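Local structure of high affinity transport system protein p37 (Mycoplasma hyorhinis, 3EKI) at residues Lys44-Gly49 and Val96-Thr101. The protein binds thiamine diphosphate outside the membrane as the lipoprotein component of a high-affinity transport system, probably delivering it for uptake. Residues are numbered along the deposited sequence; the frame is centred on the assembly and turned at random.
Sequences KSITFG and VDFKVT. With CA (calcium ion), chain D.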
ATOM      1  N   LYS A  44     -22.913  17.579 -11.384  1.00 10.53           N
ATOM      2  CA  LYS A  44     -23.640  16.501 -12.046  1.00  7.23           C
ATOM      3  C   LYS A  44     -22.749  15.551 -12.813  1.00  7.77           C
ATOM      4  O   LYS A  44     -23.216  14.555 -13.383  1.00 10.34           O
ATOM      5  CB  LYS A  44     -24.706  17.093 -12.991  1.00  8.78           C
ATOM      6  CG  LYS A  44     -24.064  17.811 -14.175  1.00 16.78           C
ATOM      7  CD  LYS A  44     -25.074  18.616 -14.983  1.00 17.03           C
ATOM      8  CE  LYS A  44     -24.412  19.239 -16.202  1.00 26.50           C
ATOM      9  NZ  LYS A  44     -25.001  20.574 -16.516  1.00 41.29           N
ATOM     10  N   SER A  45     -21.455  15.796 -12.828  1.00  7.19           N
ATOM     11  CA  SER A  45     -20.462  14.950 -13.475  1.00  8.08           C
ATOM     12  C   SER A  45     -19.341  14.695 -12.466  1.00 12.40           C
ATOM     13  O   SER A  45     -18.708  15.657 -12.009  1.00  9.91           O
ATOM     14  CB  SER A  45     -19.910  15.601 -14.740  1.00 11.78           C
ATOM     15  OG  SER A  45     -18.774  14.913 -15.245  1.00 15.43           O
ATOM     16  N   ILE A  46     -19.104  13.447 -12.087  1.00  7.70           N
ATOM     17  CA  ILE A  46     -18.022  13.158 -11.153  1.00  5.40           C
ATOM     18  C   ILE A  46     -16.988  12.326 -11.908  1.00  8.61           C
ATOM     19  O   ILE A  46     -17.359  11.326 -12.498  1.00  9.42           O
ATOM     20  CB  ILE A  46     -18.579  12.476  -9.905  1.00  6.41           C
ATOM     21  CG1 ILE A  46     -19.438  13.389  -9.023  1.00  7.43           C
ATOM     22  CG2 ILE A  46     -17.467  11.835  -9.082  1.00  8.98           C
ATOM     23  CD1 ILE A  46     -18.601  14.381  -8.231  1.00 13.54           C
ATOM     24  N   THR A  47     -15.753  12.787 -11.865  1.00  7.01           N
ATOM     25  CA  THR A  47     -14.632  12.107 -12.490  1.00  8.00           C
ATOM     26  C   THR A  47     -13.630  11.634 -11.438  1.00  8.43           C
ATOM     27  O   THR A  47     -13.111  12.470 -10.697  1.00  7.38           O
ATOM     28  CB  THR A  47     -13.929  13.044 -13.493  1.00  9.50           C
ATOM     29  OG1 THR A  47     -14.852  13.424 -14.520  1.00  8.83           O
ATOM     30  CG2 THR A  47     -12.772  12.327 -14.175  1.00 12.48           C
ATOM     31  N   PHE A  48     -13.371  10.337 -11.378  1.00  8.00           N
ATOM     32  CA  PHE A  48     -12.333   9.739 -10.553  1.00  7.66           C
ATOM     33  C   PHE A  48     -10.994   9.647 -11.288  1.00  7.65           C
ATOM     34  O   PHE A  48     -10.906   9.204 -12.440  1.00  9.47           O
ATOM     35  CB  PHE A  48     -12.768   8.331 -10.140  1.00  8.69           C
ATOM     36  CG  PHE A  48     -14.046   8.236  -9.317  1.00 14.54           C
ATOM     37  CD1 PHE A  48     -14.517   9.278  -8.542  1.00 14.14           C
ATOM     38  CD2 PHE A  48     -14.775   7.058  -9.330  1.00 25.02           C
ATOM     39  CE1 PHE A  48     -15.689   9.125  -7.807  1.00 17.52           C
ATOM     40  CE2 PHE A  48     -15.933   6.893  -8.595  1.00 20.79           C
ATOM     41  CZ  PHE A  48     -16.375   7.935  -7.813  1.00 11.85           C
ATOM     42  N   GLY A  49      -9.904  10.027 -10.649  1.00  7.78           N
ATOM     43  CA  GLY A  49      -8.577   9.835 -11.202  1.00 10.65           C
ATOM     44  C   GLY A  49      -8.185   8.393 -10.933  1.00 13.12           C
ATOM     45  O   GLY A  49      -8.414   7.908  -9.821  1.00 15.84           O
ATOM     46  N   VAL A  96     -26.297  12.213 -11.378  1.00  9.86           N
ATOM     47  CA  VAL A  96     -24.866  12.303 -11.578  1.00  3.95           C
ATOM     48  C   VAL A  96     -24.337  11.198 -12.485  1.00  8.11           C
ATOM     49  O   VAL A  96     -24.715  10.037 -12.325  1.00  9.98           O
ATOM     50  CB  VAL A  96     -24.156  12.235 -10.216  1.00  3.10           C
ATOM     51  CG1 VAL A  96     -22.660  12.376 -10.387  1.00  8.48           C
ATOM     52  CG2 VAL A  96     -24.702  13.359  -9.333  1.00 11.33           C
ATOM     53  N   ASP A  97     -23.474  11.591 -13.403  1.00  8.58           N
ATOM     54  CA  ASP A  97     -22.702  10.692 -14.253  1.00  7.38           C
ATOM     55  C   ASP A  97     -21.304  10.480 -13.671  1.00  9.02           C
ATOM     56  O   ASP A  97     -20.724  11.406 -13.100  1.00  8.88           O
ATOM     57  CB  ASP A  97     -22.515  11.254 -15.659  1.00  9.74           C
ATOM     58  CG  ASP A  97     -21.828  10.263 -16.580  1.00 19.86           C
ATOM     59  OD1 ASP A  97     -22.156   9.065 -16.460  1.00 19.20           O
ATOM     60  OD2 ASP A  97     -20.974  10.665 -17.391  1.00 29.39           O
ATOM     61  N   PHE A  98     -20.755   9.278 -13.806  1.00 11.93           N
ATOM     62  CA  PHE A  98     -19.418   9.002 -13.285  1.00 11.65           C
ATOM     63  C   PHE A  98     -18.459   8.544 -14.386  1.00  9.62           C
ATOM     64  O   PHE A  98     -18.839   7.708 -15.209  1.00  9.33           O
ATOM     65  CB  PHE A  98     -19.489   7.931 -12.202  1.00  6.97           C
ATOM     66  CG  PHE A  98     -20.192   8.439 -10.947  1.00  6.21           C
ATOM     67  CD1 PHE A  98     -21.573   8.399 -10.846  1.00  6.41           C
ATOM     68  CD2 PHE A  98     -19.437   8.950  -9.881  1.00  8.15           C
ATOM     69  CE1 PHE A  98     -22.215   8.861  -9.713  1.00  5.24           C
ATOM     70  CE2 PHE A  98     -20.071   9.395  -8.753  1.00  8.75           C
ATOM     71  CZ  PHE A  98     -21.454   9.331  -8.650  1.00  9.27           C
ATOM     72  N   LYS A  99     -17.265   9.121 -14.332  1.00  7.83           N
ATOM     73  CA  LYS A  99     -16.242   8.955 -15.351  1.00  7.86           C
ATOM     74  C   LYS A  99     -14.903   8.701 -14.644  1.00  6.86           C
ATOM     75  O   LYS A  99     -14.850   8.917 -13.447  1.00  7.93           O
ATOM     76  CB  LYS A  99     -16.129  10.167 -16.275  1.00 12.47           C
ATOM     77  CG  LYS A  99     -17.439  10.578 -16.934  1.00 18.71           C
ATOM     78  CD  LYS A  99     -17.164  11.719 -17.908  1.00 28.65           C
ATOM     79  CE  LYS A  99     -18.053  12.921 -17.647  1.00 37.48           C
ATOM     80  NZ  LYS A  99     -17.524  14.135 -18.342  1.00 51.99           N
ATOM     81  N   VAL A 100     -13.893   8.271 -15.380  1.00 12.66           N
ATOM     82  CA  VAL A 100     -12.515   8.228 -14.909  1.00  8.21           C
ATOM     83  C   VAL A 100     -11.658   9.010 -15.904  1.00 10.18           C
ATOM     84  O   VAL A 100     -12.010   9.226 -17.064  1.00 10.82           O
ATOM     85  CB  VAL A 100     -11.909   6.826 -14.718  1.00 16.13           C
ATOM     86  CG1 VAL A 100     -12.639   6.049 -13.642  1.00 17.05           C
ATOM     87  CG2 VAL A 100     -11.922   6.033 -16.025  1.00 19.38           C
ATOM     88  N   THR A 101     -10.518   9.432 -15.371  1.00 10.81           N
ATOM     89  CA  THR A 101      -9.498  10.113 -16.157  1.00 11.96           C
ATOM     90  C   THR A 101      -8.149   9.506 -15.758  1.00 20.14           C
ATOM     91  O   THR A 101      -7.964   9.212 -14.561  1.00 15.41           O
ATOM     92  CB  THR A 101      -9.626  11.630 -15.978  1.00 16.63           C
ATOM     93  OG1 THR A 101      -8.867  12.297 -16.997  1.00 21.07           O
ATOM     94  CG2 THR A 101      -9.064  12.095 -14.641  1.00 18.92           C
TER
HETATM   95 CA    CA D 601     -16.741  16.997 -12.091  1.00 11.60          CA
HETATM   96  O   HOH W   1     -16.516  15.478 -14.206  1.00 11.54           O
HETATM   97  O   HOH W   2     -17.928  18.362 -13.863  1.00 15.47           O
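A parallel pair of strands joined by a right-handed beta-alpha-beta crossover, as in other periplasmic-binding-protein folds, brings Ser45-Gly49 beside Asp97-Thr101, with helix 64-85 in the connection. Five backbone hydrogen bonds alternate between the strands, from Asp97 N to Lys44 O (3.0 Å) through to Thr101 N to Phe48 O; the nearly straight one from Ile46 N to Asp97 O is 2.8 Å long. On the face of Ile46, Phe48, Phe98 and Val100, the Phe98 side chain runs beside that of Ile46, and its CE2 comes 3.6 Å from Ile46 CG2. The Phe48 ring approaches the same side of Phe98, its CZ 3.8 Å from Phe98 CD2, with the two ring planes inclined at 50°. Phe76 of helix 64-85 meets both rings, while Ile360 of helix 354-369 touches Ile46 and Phe98. At the edge of strand 45-49 turned away from 97-101, backbone Ser45 O binds a calcium ion at 2.4 Å, together with Asp43, Pro118 and Asp121. On the face of Ser45 and Thr47, the Lys99 chain, bent at chi3 (-127°), brings CE to 3.2 Å from Ser45 OG. A calcium-bound water is hydrogen-bonded to that same OG and, at 2.7 Å, to Thr47 OG1.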